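Local coordinates for YchF GTP-binding protein (Schizosaccharomyces pombe, PDB 1NI3) that hydrolyses ATP, and GTP with lower efficiency, and negatively regulates the G2/M transition of the cell cycle, at residues A[70-75]-A[350-355]; A[154-159]-A[195-200]; A[161-166]-A[188-193]; A[307-312]-A[379-384]. All blocks are in the same frame, centred on the assembly; numbering follows the deposited sequence.

Contact 1 of 4, residues A[70-75]-A[350-355]; sequences FDWLCE and MHYQDL
The hydroxyl of Tyr352 lies against the root of the Trp72 side chain, with Tyr352 OH 3.5 Å from Trp72 CB and 3.7 Å from Trp72 CG. The phenol ring stands almost upright to the indole, their planes 88° apart, and Tyr352 CE1 comes within 3.7 Å of Trp72 CE3. With Trp72 CG anti to the backbone N (chi1 -179°), toward helix 352-358, CZ3 meets CG of Leu355 at 4.1 Å, and Phe356 adds an edge-to-face ring contact. Leu73 brings CG up to the edge of the Tyr352 ring, while its CD2 touches CD2 of Leu355 at 3.6 Å. An alanine at Trp72 would keep CB beside the hydroxyl but would probably open a gap beside Leu355 and leave Phe356 without its aromatic mate. Ile384 of strand 384-386 also touches Leu73, Tyr352 and Leu355. The patch joins helix 68-77 of the G domain to helix 352-358 of the TGS domain, a largely apolar contact between the two domains.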
loop_
_atom_site.group_PDB
_atom_site.type_symbol
_atom_site.label_atom_id
_atom_site.label_comp_id
_atom_site.label_asym_id
_atom_site.label_seq_id
_atom_site.Cartn_x
_atom_site.Cartn_y
_atom_site.Cartn_z
ATOM N N PHE A 70 -15.432 -4.320 10.778
ATOM C CA PHE A 70 -15.581 -3.051 11.474
ATOM C C PHE A 70 -17.059 -2.643 11.411
ATOM O O PHE A 70 -17.638 -2.201 12.412
ATOM C CB PHE A 70 -14.720 -1.984 10.801
ATOM C CG PHE A 70 -14.836 -0.623 11.435
ATOM C CD1 PHE A 70 -14.346 -0.392 12.713
ATOM C CD2 PHE A 70 -15.488 0.413 10.781
ATOM C CE1 PHE A 70 -14.509 0.845 13.325
ATOM C CE2 PHE A 70 -15.653 1.652 11.391
ATOM C CZ PHE A 70 -15.165 1.869 12.666
ATOM N N ASP A 71 -17.654 -2.800 10.229
ATOM C CA ASP A 71 -19.056 -2.476 10.011
ATOM C C ASP A 71 -19.957 -3.126 11.045
ATOM O O ASP A 71 -20.699 -2.444 11.749
ATOM C CB ASP A 71 -19.490 -2.950 8.629
ATOM C CG ASP A 71 -18.846 -2.169 7.507
ATOM O OD1 ASP A 71 -18.031 -1.283 7.792
ATOM O OD2 ASP A 71 -19.151 -2.462 6.330
ATOM N N TRP A 72 -19.891 -4.458 11.096
ATOM C CA TRP A 72 -20.683 -5.284 12.013
ATOM C C TRP A 72 -20.463 -4.879 13.463
ATOM O O TRP A 72 -21.405 -4.596 14.202
ATOM C CB TRP A 72 -20.312 -6.770 11.858
ATOM C CG TRP A 72 -21.125 -7.688 12.764
ATOM C CD1 TRP A 72 -22.371 -8.203 12.516
ATOM C CD2 TRP A 72 -20.784 -8.106 14.093
ATOM N NE1 TRP A 72 -22.811 -8.908 13.599
ATOM C CE2 TRP A 72 -21.849 -8.874 14.582
ATOM C CE3 TRP A 72 -19.653 -7.927 14.908
ATOM C CZ2 TRP A 72 -21.863 -9.426 15.856
ATOM C CZ3 TRP A 72 -19.657 -8.479 16.180
ATOM C CH2 TRP A 72 -20.755 -9.236 16.637
ATOM N N LEU A 73 -19.198 -4.875 13.860
ATOM C CA LEU A 73 -18.838 -4.507 15.209
ATOM C C LEU A 73 -19.460 -3.173 15.559
ATOM O O LEU A 73 -19.977 -2.995 16.653
ATOM C CB LEU A 73 -17.314 -4.466 15.371
ATOM C CG LEU A 73 -16.583 -5.814 15.418
ATOM C CD1 LEU A 73 -15.085 -5.574 15.398
ATOM C CD2 LEU A 73 -16.982 -6.575 16.677
ATOM N N CYS A 74 -19.426 -2.225 14.637
ATOM C CA CYS A 74 -20.034 -0.934 14.930
ATOM C C CYS A 74 -21.521 -1.112 15.199
ATOM O O CYS A 74 -22.046 -0.596 16.185
ATOM C CB CYS A 74 -19.833 0.043 13.770
ATOM S SG CYS A 74 -18.282 0.949 13.829
ATOM N N GLU A 75 -22.194 -1.862 14.329
ATOM C CA GLU A 75 -23.630 -2.096 14.475
ATOM C C GLU A 75 -23.986 -2.850 15.740
ATOM O O GLU A 75 -25.026 -2.603 16.347
ATOM C CB GLU A 75 -24.182 -2.850 13.263
ATOM C CG GLU A 75 -24.199 -1.994 12.005
ATOM C CD GLU A 75 -24.608 -0.553 12.296
ATOM O OE1 GLU A 75 -25.749 -0.340 12.770
ATOM O OE2 GLU A 75 -23.787 0.366 12.057
HETATM N N MSE A 350 -10.584 -11.889 21.691
HETATM C CA MSE A 350 -11.882 -12.455 21.388
HETATM C C MSE A 350 -12.002 -12.464 19.856
HETATM O O MSE A 350 -12.455 -11.497 19.250
HETATM C CB MSE A 350 -12.940 -11.582 22.079
HETATM C CG MSE A 350 -14.377 -12.046 21.980
HETATM SE SE MSE A 350 -15.596 -11.066 23.174
HETATM C CE MSE A 350 -14.723 -9.334 23.268
ATOM N N HIS A 351 -11.555 -13.562 19.247
ATOM C CA HIS A 351 -11.574 -13.725 17.792
ATOM C C HIS A 351 -12.886 -13.270 17.197
ATOM O O HIS A 351 -13.955 -13.656 17.661
ATOM C CB HIS A 351 -11.313 -15.184 17.395
ATOM C CG HIS A 351 -9.950 -15.671 17.763
ATOM N ND1 HIS A 351 -9.006 -14.870 18.361
ATOM C CD2 HIS A 351 -9.362 -16.891 17.610
ATOM C CE1 HIS A 351 -7.897 -15.562 18.563
ATOM N NE2 HIS A 351 -8.094 -16.792 18.113
ATOM N N TYR A 352 -12.797 -12.457 16.151
ATOM C CA TYR A 352 -13.980 -11.925 15.497
ATOM C C TYR A 352 -15.042 -12.997 15.259
ATOM O O TYR A 352 -16.227 -12.780 15.543
ATOM C CB TYR A 352 -13.602 -11.283 14.168
ATOM C CG TYR A 352 -14.797 -10.782 13.411
ATOM C CD1 TYR A 352 -15.510 -9.657 13.842
ATOM C CD2 TYR A 352 -15.250 -11.460 12.283
ATOM C CE1 TYR A 352 -16.653 -9.224 13.158
ATOM C CE2 TYR A 352 -16.386 -11.038 11.602
ATOM C CZ TYR A 352 -17.083 -9.917 12.044
ATOM O OH TYR A 352 -18.219 -9.520 11.372
ATOM N N GLN A 353 -14.618 -14.155 14.761
ATOM C CA GLN A 353 -15.561 -15.230 14.480
ATOM C C GLN A 353 -16.388 -15.652 15.693
ATOM O O GLN A 353 -17.590 -15.895 15.581
ATOM C CB GLN A 353 -14.819 -16.443 13.918
ATOM C CG GLN A 353 -15.741 -17.439 13.242
ATOM C CD GLN A 353 -16.658 -16.761 12.245
ATOM O OE1 GLN A 353 -17.738 -16.293 12.603
ATOM N NE2 GLN A 353 -16.227 -16.690 10.989
ATOM N N ASP A 354 -15.748 -15.739 16.854
ATOM C CA ASP A 354 -16.463 -16.137 18.052
ATOM C C ASP A 354 -17.454 -15.044 18.433
ATOM O O ASP A 354 -18.649 -15.311 18.598
ATOM C CB ASP A 354 -15.492 -16.390 19.200
ATOM C CG ASP A 354 -14.475 -17.449 18.863
ATOM O OD1 ASP A 354 -14.847 -18.402 18.126
ATOM O OD2 ASP A 354 -13.312 -17.334 19.332
ATOM N N LEU A 355 -16.965 -13.814 18.564
ATOM C CA LEU A 355 -17.829 -12.706 18.919
ATOM C C LEU A 355 -18.963 -12.589 17.920
ATOM O O LEU A 355 -20.099 -12.338 18.304
ATOM C CB LEU A 355 -17.039 -11.398 18.955
ATOM C CG LEU A 355 -17.848 -10.195 19.458
ATOM C CD1 LEU A 355 -18.257 -10.421 20.899
ATOM C CD2 LEU A 355 -17.021 -8.929 19.353
#

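Contact 2 of 4, residues A[154-159]-A[195-200]; sequences KDAEFV and YLTETK
Ala156 and Leu196 mark the closest backbone approach, 5.8 Å between their CA atoms, where helices 154-159 and 195-199 cross at -125° with axes 9.4 Å apart. They belong to the two long antiparallel helices, 140-168 and 179-199, of the helical hairpin inserted in the G domain of YchF proteins. The second helix ends here in a wider pi-type turn, closed by Lys200 N bonding to Tyr195 O at 2.9 Å, and Lys200 then leaves the helix with positive phi. Leu196 does most of the packing. Its CD1, anti to CA (chi2 175°), reaches between two residues one turn apart, lying 3.6 Å from Val159 CG2 and 3.7 Å from Asp155 CB; it also rests near Ala156 N. Asp155 thus offers its methylene to the leucine, while its buried carboxylate is held by two backbone amides, OD1 by Leu222 N and OD2 by Thr223 N, which ties the helix to the loop after helix 210-217. Val159 also packs on Ile189 and Val192, continuing the apolar seam. At the more exposed side, Thr197 turns OG1 back to the carbonyls of Tyr193 and Gln194, and its methyl CG2 lies 4.2 Å from Ala156 CB.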
loop_
_atom_site.group_PDB
_atom_site.type_symbol
_atom_site.label_atom_id
_atom_site.label_comp_id
_atom_site.label_asym_id
_atom_site.label_seq_id
_atom_site.Cartn_x
_atom_site.Cartn_y
_atom_site.Cartn_z
ATOM N N LYS A 154 17.940 3.968 -11.527
ATOM C CA LYS A 154 18.222 4.520 -10.208
ATOM C C LYS A 154 18.809 3.471 -9.266
ATOM O O LYS A 154 19.964 3.573 -8.865
ATOM C CB LYS A 154 16.954 5.111 -9.603
ATOM C CG LYS A 154 16.704 6.519 -10.052
ATOM C CD LYS A 154 17.837 7.405 -9.577
ATOM C CE LYS A 154 17.716 8.820 -10.106
ATOM N NZ LYS A 154 18.753 9.684 -9.482
ATOM N N ASP A 155 18.019 2.461 -8.920
ATOM C CA ASP A 155 18.512 1.424 -8.027
ATOM C C ASP A 155 19.841 0.866 -8.489
ATOM O O ASP A 155 20.715 0.567 -7.677
ATOM C CB ASP A 155 17.497 0.294 -7.896
ATOM C CG ASP A 155 16.245 0.734 -7.179
ATOM O OD1 ASP A 155 16.357 1.274 -6.062
ATOM O OD2 ASP A 155 15.151 0.539 -7.736
ATOM N N ALA A 156 19.985 0.727 -9.801
ATOM C CA ALA A 156 21.211 0.211 -10.390
ATOM C C ALA A 156 22.357 1.125 -10.029
ATOM O O ALA A 156 23.396 0.685 -9.534
ATOM C CB ALA A 156 21.067 0.138 -11.887
ATOM N N GLU A 157 22.162 2.414 -10.281
ATOM C CA GLU A 157 23.181 3.394 -9.951
ATOM C C GLU A 157 23.436 3.360 -8.450
ATOM O O GLU A 157 24.578 3.223 -8.033
ATOM C CB GLU A 157 22.738 4.782 -10.402
ATOM C CG GLU A 157 22.943 4.993 -11.905
ATOM C CD GLU A 157 22.201 6.203 -12.449
ATOM O OE1 GLU A 157 22.069 7.215 -11.720
ATOM O OE2 GLU A 157 21.791 6.155 -13.627
ATOM N N PHE A 158 22.385 3.452 -7.641
ATOM C CA PHE A 158 22.559 3.425 -6.202
ATOM C C PHE A 158 23.417 2.263 -5.764
ATOM O O PHE A 158 24.342 2.426 -4.986
ATOM C CB PHE A 158 21.220 3.325 -5.491
ATOM C CG PHE A 158 21.346 3.320 -4.000
ATOM C CD1 PHE A 158 21.368 4.515 -3.290
ATOM C CD2 PHE A 158 21.452 2.123 -3.300
ATOM C CE1 PHE A 158 21.489 4.525 -1.888
ATOM C CE2 PHE A 158 21.575 2.116 -1.900
ATOM C CZ PHE A 158 21.592 3.326 -1.192
ATOM N N VAL A 159 23.088 1.080 -6.255
ATOM C CA VAL A 159 23.846 -0.109 -5.900
ATOM C C VAL A 159 25.295 0.083 -6.325
ATOM O O VAL A 159 26.216 -0.037 -5.512
ATOM C CB VAL A 159 23.272 -1.360 -6.588
ATOM C CG1 VAL A 159 24.155 -2.561 -6.313
ATOM C CG2 VAL A 159 21.860 -1.607 -6.079
ATOM N N TYR A 195 21.084 -8.552 -10.847
ATOM C CA TYR A 195 19.650 -8.639 -11.122
ATOM C C TYR A 195 19.157 -7.369 -11.795
ATOM O O TYR A 195 18.663 -7.403 -12.918
ATOM C CB TYR A 195 18.861 -8.864 -9.815
ATOM C CG TYR A 195 17.485 -9.500 -9.984
ATOM C CD1 TYR A 195 17.324 -10.886 -9.926
ATOM C CD2 TYR A 195 16.347 -8.716 -10.224
ATOM C CE1 TYR A 195 16.066 -11.480 -10.109
ATOM C CE2 TYR A 195 15.084 -9.303 -10.403
ATOM C CZ TYR A 195 14.956 -10.684 -10.347
ATOM O OH TYR A 195 13.726 -11.272 -10.557
ATOM N N LEU A 196 19.301 -6.247 -11.096
ATOM C CA LEU A 196 18.854 -4.953 -11.599
ATOM C C LEU A 196 19.340 -4.657 -13.009
ATOM O O LEU A 196 18.669 -3.964 -13.777
ATOM C CB LEU A 196 19.333 -3.842 -10.672
ATOM C CG LEU A 196 18.731 -3.918 -9.275
ATOM C CD1 LEU A 196 19.366 -2.857 -8.404
ATOM C CD2 LEU A 196 17.222 -3.732 -9.351
ATOM N N THR A 197 20.500 -5.194 -13.355
ATOM C CA THR A 197 21.055 -4.951 -14.667
ATOM C C THR A 197 20.888 -6.099 -15.661
ATOM O O THR A 197 20.365 -5.899 -16.757
ATOM C CB THR A 197 22.526 -4.576 -14.528
ATOM O OG1 THR A 197 23.180 -5.500 -13.645
ATOM C CG2 THR A 197 22.644 -3.186 -13.950
ATOM N N GLU A 198 21.338 -7.290 -15.287
ATOM C CA GLU A 198 21.226 -8.452 -16.158
ATOM C C GLU A 198 19.764 -8.842 -16.331
ATOM O O GLU A 198 19.155 -8.592 -17.373
ATOM C CB GLU A 198 21.987 -9.638 -15.565
ATOM C CG GLU A 198 23.154 -10.144 -16.413
ATOM C CD GLU A 198 24.284 -9.149 -16.473
ATOM O OE1 GLU A 198 24.781 -8.743 -15.398
ATOM O OE2 GLU A 198 24.701 -8.790 -17.594
ATOM N N THR A 199 19.205 -9.455 -15.295
ATOM C CA THR A 199 17.823 -9.898 -15.320
ATOM C C THR A 199 16.887 -8.780 -15.760
ATOM O O THR A 199 15.832 -9.044 -16.335
ATOM C CB THR A 199 17.411 -10.394 -13.934
ATOM O OG1 THR A 199 18.528 -11.046 -13.314
ATOM C CG2 THR A 199 16.270 -11.375 -14.042
ATOM N N LYS A 200 17.283 -7.537 -15.484
ATOM C CA LYS A 200 16.501 -6.357 -15.847
ATOM C C LYS A 200 15.065 -6.347 -15.325
ATOM O O LYS A 200 14.137 -5.947 -16.038
ATOM C CB LYS A 200 16.490 -6.182 -17.368
ATOM C CG LYS A 200 17.793 -5.677 -17.943
ATOM C CD LYS A 200 17.610 -5.165 -19.364
ATOM C CE LYS A 200 18.792 -4.307 -19.785
ATOM N NZ LYS A 200 19.000 -3.225 -18.779
#

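Contact 3 of 4, residues A[161-166]-A[188-193]; sequences KHLEGL and IIEKVY
This is an apolar helix-to-helix contact in the antiparallel hairpin formed by helices 140-168 and 179-199, toward the end where the chain turns from one helix to the other. The local axes pass 10.2 Å apart at a crossing angle of -158°, and the nearest CA atoms, those of Leu163 and Ile189, are 6.5 Å apart. Leu163 and Ile189 lie alongside each other, pointing in opposite directions: Ile189 CG2 sits 3.6 Å from Leu163 CB and 3.4 Å from Leu163 CD1. CG of Leu163 is anti to the backbone N (chi1 178°), which carries CG toward the second helix. Toward solvent the contact changes character: the Glu190 side chain, bent at chi2 (64°) where CD turns off, crosses that of Leu163 at about a right angle. Ile215 of helix 210-217 packs on Ile189, and Val159 touches it one turn earlier in helix 140-168, so this isoleucine is packed by side chains of two other helices. Its other branch is met from the first helix by His162, next to Leu163, and by Leu166, about a turn further on, with Ile189 CG1 lying 4.4 Å from both His162 ND1 and Leu166 CD1.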
loop_
_atom_site.group_PDB
_atom_site.type_symbol
_atom_site.label_atom_id
_atom_site.label_comp_id
_atom_site.label_asym_id
_atom_site.label_seq_id
_atom_site.Cartn_x
_atom_site.Cartn_y
_atom_site.Cartn_z
ATOM N N LYS A 161 27.157 2.603 -6.825
ATOM C CA LYS A 161 27.866 3.484 -5.915
ATOM C C LYS A 161 28.082 2.824 -4.571
ATOM O O LYS A 161 29.204 2.732 -4.080
ATOM C CB LYS A 161 27.098 4.805 -5.756
ATOM C CG LYS A 161 27.842 5.877 -4.965
ATOM C CD LYS A 161 27.776 5.614 -3.463
ATOM C CE LYS A 161 28.686 6.529 -2.644
ATOM N NZ LYS A 161 28.472 6.336 -1.169
ATOM N N HIS A 162 26.999 2.362 -3.966
ATOM C CA HIS A 162 27.100 1.709 -2.660
ATOM C C HIS A 162 28.079 0.538 -2.729
ATOM O O HIS A 162 28.893 0.338 -1.824
ATOM C CB HIS A 162 25.721 1.212 -2.211
ATOM C CG HIS A 162 25.711 0.634 -0.840
ATOM N ND1 HIS A 162 26.247 -0.599 -0.551
ATOM C CD2 HIS A 162 25.281 1.147 0.341
ATOM C CE1 HIS A 162 26.156 -0.824 0.747
ATOM N NE2 HIS A 162 25.574 0.224 1.309
ATOM N N LEU A 163 27.992 -0.226 -3.815
ATOM C CA LEU A 163 28.873 -1.371 -4.032
ATOM C C LEU A 163 30.306 -0.863 -4.149
ATOM O O LEU A 163 31.247 -1.501 -3.677
ATOM C CB LEU A 163 28.466 -2.113 -5.306
ATOM C CG LEU A 163 29.325 -3.310 -5.697
ATOM C CD1 LEU A 163 29.555 -4.210 -4.498
ATOM C CD2 LEU A 163 28.644 -4.067 -6.818
ATOM N N GLU A 164 30.460 0.291 -4.789
ATOM C CA GLU A 164 31.771 0.904 -4.941
ATOM C C GLU A 164 32.329 1.195 -3.548
ATOM O O GLU A 164 33.520 1.030 -3.300
ATOM C CB GLU A 164 31.648 2.207 -5.736
ATOM C CG GLU A 164 32.512 3.354 -5.214
ATOM C CD GLU A 164 31.861 4.718 -5.405
ATOM O OE1 GLU A 164 31.693 5.153 -6.566
ATOM O OE2 GLU A 164 31.510 5.356 -4.388
ATOM N N GLY A 165 31.454 1.626 -2.644
ATOM C CA GLY A 165 31.876 1.944 -1.290
ATOM C C GLY A 165 32.386 0.758 -0.493
ATOM O O GLY A 165 33.333 0.877 0.293
ATOM N N LEU A 166 31.759 -0.394 -0.696
ATOM C CA LEU A 166 32.155 -1.605 0.007
ATOM C C LEU A 166 33.438 -2.214 -0.540
ATOM O O LEU A 166 34.096 -2.985 0.150
ATOM C CB LEU A 166 31.032 -2.642 -0.049
ATOM C CG LEU A 166 29.804 -2.361 0.814
ATOM C CD1 LEU A 166 28.786 -3.461 0.582
ATOM C CD2 LEU A 166 30.197 -2.296 2.285
ATOM N N ILE A 188 26.554 -10.369 -2.154
ATOM C CA ILE A 188 25.109 -10.259 -2.278
ATOM C C ILE A 188 24.741 -8.971 -3.006
ATOM O O ILE A 188 23.950 -8.992 -3.951
ATOM C CB ILE A 188 24.457 -10.275 -0.893
ATOM C CG1 ILE A 188 24.760 -11.614 -0.227
ATOM C CG2 ILE A 188 22.956 -10.022 -1.007
ATOM C CD1 ILE A 188 24.264 -11.741 1.189
ATOM N N ILE A 189 25.306 -7.850 -2.568
ATOM C CA ILE A 189 25.017 -6.595 -3.233
ATOM C C ILE A 189 25.317 -6.789 -4.712
ATOM O O ILE A 189 24.650 -6.221 -5.578
ATOM C CB ILE A 189 25.886 -5.441 -2.686
ATOM C CG1 ILE A 189 25.163 -4.744 -1.538
ATOM C CG2 ILE A 189 26.195 -4.441 -3.808
ATOM C CD1 ILE A 189 24.859 -5.627 -0.385
ATOM N N GLU A 190 26.332 -7.601 -4.987
ATOM C CA GLU A 190 26.742 -7.893 -6.350
ATOM C C GLU A 190 25.574 -8.509 -7.117
ATOM O O GLU A 190 25.272 -8.099 -8.238
ATOM C CB GLU A 190 27.918 -8.866 -6.335
ATOM C CG GLU A 190 28.848 -8.764 -7.537
ATOM C CD GLU A 190 29.555 -7.426 -7.600
ATOM O OE1 GLU A 190 29.094 -6.540 -8.358
ATOM O OE2 GLU A 190 30.568 -7.259 -6.882
ATOM N N LYS A 191 24.926 -9.500 -6.508
ATOM C CA LYS A 191 23.779 -10.163 -7.122
ATOM C C LYS A 191 22.645 -9.165 -7.317
ATOM O O LYS A 191 21.970 -9.183 -8.341
ATOM C CB LYS A 191 23.286 -11.317 -6.239
ATOM C CG LYS A 191 24.158 -12.566 -6.246
ATOM C CD LYS A 191 23.600 -13.639 -5.295
ATOM C CE LYS A 191 22.159 -14.019 -5.629
ATOM N NZ LYS A 191 21.564 -14.899 -4.586
ATOM N N VAL A 192 22.432 -8.306 -6.320
ATOM C CA VAL A 192 21.382 -7.288 -6.387
ATOM C C VAL A 192 21.599 -6.454 -7.648
ATOM O O VAL A 192 20.644 -6.134 -8.361
ATOM C CB VAL A 192 21.431 -6.351 -5.175
ATOM C CG1 VAL A 192 20.442 -5.225 -5.353
ATOM C CG2 VAL A 192 21.121 -7.138 -3.919
ATOM N N TYR A 193 22.856 -6.100 -7.910
ATOM C CA TYR A 193 23.203 -5.315 -9.081
ATOM C C TYR A 193 22.954 -6.193 -10.295
ATOM O O TYR A 193 22.207 -5.826 -11.204
ATOM C CB TYR A 193 24.671 -4.918 -9.034
ATOM C CG TYR A 193 25.039 -3.908 -10.092
ATOM C CD1 TYR A 193 24.830 -2.544 -9.890
ATOM C CD2 TYR A 193 25.575 -4.319 -11.309
ATOM C CE1 TYR A 193 25.153 -1.610 -10.875
ATOM C CE2 TYR A 193 25.899 -3.404 -12.303
ATOM C CZ TYR A 193 25.686 -2.051 -12.082
ATOM O OH TYR A 193 26.016 -1.152 -13.067
#

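Contact 4 of 4, residues A[307-312]-A[379-384]; sequences LINYFT and MESGDI
Two backbone hydrogen bonds join Asn309 and Phe311 to the loop 379-384: Gly382 N gives to Asn309 O at 2.8 Å, almost straight at 177°, and Phe311 N gives to Asp383 O at 2.7 Å. They attach this loop to the edge of strand 307-312 within the TGS domain, of the ubiquitin-like beta-grasp class. Phe311 and Ile384 form a single bridge. A type II turn from Glu380 to Asp383 carries Gly382 at positive phi, where a CB would strike the preceding carbonyl. Met379, modelled as selenomethionine, is bent at chi2 and at chi3 (-90°), which turns CE back over one face of the Tyr310 ring, a CH-pi contact 3.6 Å from its centroid; SE, farther off and oblique, adds a Met-aromatic contact. Tyr310 OH bonds to Ala332 O; an alanine in place of this tyrosine would probably cost the Ala332 carbonyl its bond to the phenol and the Met379 methyl its aromatic face. On Phe311 the approach is in plane, Gly382 O lying 3.3 Å from CD1 at the ring edge.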
loop_
_atom_site.group_PDB
_atom_site.type_symbol
_atom_site.label_atom_id
_atom_site.label_comp_id
_atom_site.label_asym_id
_atom_site.label_seq_id
_atom_site.Cartn_x
_atom_site.Cartn_y
_atom_site.Cartn_z
ATOM N N LEU A 307 -0.442 -5.299 5.986
ATOM C CA LEU A 307 -1.088 -4.807 7.193
ATOM C C LEU A 307 -2.397 -5.557 7.466
ATOM O O LEU A 307 -3.065 -6.043 6.542
ATOM C CB LEU A 307 -1.326 -3.289 7.076
ATOM C CG LEU A 307 -0.036 -2.459 6.966
ATOM C CD1 LEU A 307 -0.364 -1.002 6.668
ATOM C CD2 LEU A 307 0.750 -2.567 8.257
ATOM N N ILE A 308 -2.712 -5.683 8.751
ATOM C CA ILE A 308 -3.917 -6.334 9.241
ATOM C C ILE A 308 -4.357 -5.459 10.412
ATOM O O ILE A 308 -3.707 -4.458 10.721
ATOM C CB ILE A 308 -3.631 -7.738 9.807
ATOM C CG1 ILE A 308 -2.630 -7.638 10.962
ATOM C CG2 ILE A 308 -3.085 -8.642 8.734
ATOM C CD1 ILE A 308 -2.540 -8.892 11.815
ATOM N N ASN A 309 -5.439 -5.836 11.082
ATOM C CA ASN A 309 -5.902 -5.033 12.200
ATOM C C ASN A 309 -6.661 -5.848 13.226
ATOM O O ASN A 309 -7.054 -6.991 12.987
ATOM C CB ASN A 309 -6.833 -3.947 11.685
ATOM C CG ASN A 309 -8.116 -4.522 11.128
ATOM O OD1 ASN A 309 -8.101 -5.555 10.460
ATOM N ND2 ASN A 309 -9.232 -3.860 11.396
ATOM N N TYR A 310 -6.853 -5.238 14.383
ATOM C CA TYR A 310 -7.623 -5.850 15.442
ATOM C C TYR A 310 -8.448 -4.673 15.962
ATOM O O TYR A 310 -8.123 -3.522 15.661
ATOM C CB TYR A 310 -6.716 -6.432 16.530
ATOM C CG TYR A 310 -6.010 -5.433 17.413
ATOM C CD1 TYR A 310 -4.700 -5.032 17.151
ATOM C CD2 TYR A 310 -6.642 -4.918 18.543
ATOM C CE1 TYR A 310 -4.040 -4.149 18.005
ATOM C CE2 TYR A 310 -5.993 -4.037 19.390
ATOM C CZ TYR A 310 -4.694 -3.661 19.118
ATOM O OH TYR A 310 -4.053 -2.812 19.980
ATOM N N PHE A 311 -9.518 -4.927 16.710
ATOM C CA PHE A 311 -10.341 -3.820 17.194
ATOM C C PHE A 311 -10.371 -3.715 18.699
ATOM O O PHE A 311 -9.867 -4.575 19.406
ATOM C CB PHE A 311 -11.794 -3.964 16.727
ATOM C CG PHE A 311 -11.939 -4.396 15.308
ATOM C CD1 PHE A 311 -11.963 -5.741 14.980
ATOM C CD2 PHE A 311 -12.035 -3.454 14.290
ATOM C CE1 PHE A 311 -12.083 -6.141 13.660
ATOM C CE2 PHE A 311 -12.154 -3.846 12.967
ATOM C CZ PHE A 311 -12.178 -5.195 12.650
ATOM N N THR A 312 -10.955 -2.626 19.178
ATOM C CA THR A 312 -11.144 -2.415 20.602
ATOM C C THR A 312 -12.555 -1.860 20.672
ATOM O O THR A 312 -12.787 -0.676 20.434
ATOM C CB THR A 312 -10.129 -1.428 21.229
ATOM O OG1 THR A 312 -10.255 -0.141 20.628
ATOM C CG2 THR A 312 -8.713 -1.937 21.059
HETATM N N MSE A 379 -1.187 -11.673 16.965
HETATM C CA MSE A 379 -2.564 -11.235 16.770
HETATM C C MSE A 379 -3.166 -11.857 15.519
HETATM O O MSE A 379 -2.457 -12.237 14.584
HETATM C CB MSE A 379 -2.620 -9.709 16.655
HETATM C CG MSE A 379 -2.020 -8.963 17.829
HETATM SE SE MSE A 379 -3.026 -9.243 19.462
HETATM C CE MSE A 379 -4.290 -7.778 19.339
ATOM N N GLU A 380 -4.484 -11.964 15.508
ATOM C CA GLU A 380 -5.163 -12.523 14.361
ATOM C C GLU A 380 -6.103 -11.462 13.803
ATOM O O GLU A 380 -6.845 -10.805 14.539
ATOM C CB GLU A 380 -5.918 -13.781 14.773
ATOM C CG GLU A 380 -4.983 -14.880 15.281
ATOM C CD GLU A 380 -5.716 -16.101 15.793
ATOM O OE1 GLU A 380 -6.545 -16.668 15.050
ATOM O OE2 GLU A 380 -5.454 -16.494 16.949
ATOM N N SER A 381 -6.034 -11.277 12.491
ATOM C CA SER A 381 -6.841 -10.291 11.804
ATOM C C SER A 381 -8.270 -10.332 12.291
ATOM O O SER A 381 -8.921 -11.368 12.231
ATOM C CB SER A 381 -6.800 -10.547 10.299
ATOM O OG SER A 381 -7.423 -9.493 9.595
ATOM N N GLY A 382 -8.746 -9.200 12.789
ATOM C CA GLY A 382 -10.112 -9.126 13.263
ATOM C C GLY A 382 -10.241 -9.258 14.763
ATOM O O GLY A 382 -11.264 -8.904 15.342
ATOM N N ASP A 383 -9.198 -9.765 15.403
ATOM C CA ASP A 383 -9.228 -9.951 16.847
ATOM C C ASP A 383 -9.777 -8.732 17.607
ATOM O O ASP A 383 -9.455 -7.579 17.294
ATOM C CB ASP A 383 -7.825 -10.296 17.362
ATOM C CG ASP A 383 -7.546 -11.794 17.345
ATOM O OD1 ASP A 383 -8.417 -12.563 16.867
ATOM O OD2 ASP A 383 -6.460 -12.205 17.822
ATOM N N ILE A 384 -10.629 -8.993 18.595
ATOM C CA ILE A 384 -11.186 -7.940 19.435
ATOM C C ILE A 384 -10.418 -8.107 20.729
ATOM O O ILE A 384 -10.595 -9.099 21.433
ATOM C CB ILE A 384 -12.691 -8.141 19.736
ATOM C CG1 ILE A 384 -13.533 -7.896 18.482
ATOM C CG2 ILE A 384 -13.126 -7.161 20.821
ATOM C CD1 ILE A 384 -13.312 -8.908 17.393
#

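How the contacts relate
The four contacts form two pairs far apart; contact 1 lies across the chain's centre from contacts 2 and 3, its centre 46 Å from that of contact 2. Contacts 2 and 3 use the same two helices, their centres about 10 Å from each other, and Val159 links them by packing on Ile189. Contacts 1 and 4 touch as well: Met350 O and Ile384 N probably share a hydrogen bond, and Leu73 packs on Phe311. Contacts 2 and 4 are buried, 1 and 3 partly so. Their chemistry differs. Contact 4 is the one in which backbone hydrogen bonds join the segments, whereas contacts 1, 2 and 3 rely on side-chain packing, partly aromatic at the domain interface and aliphatic in the hairpin.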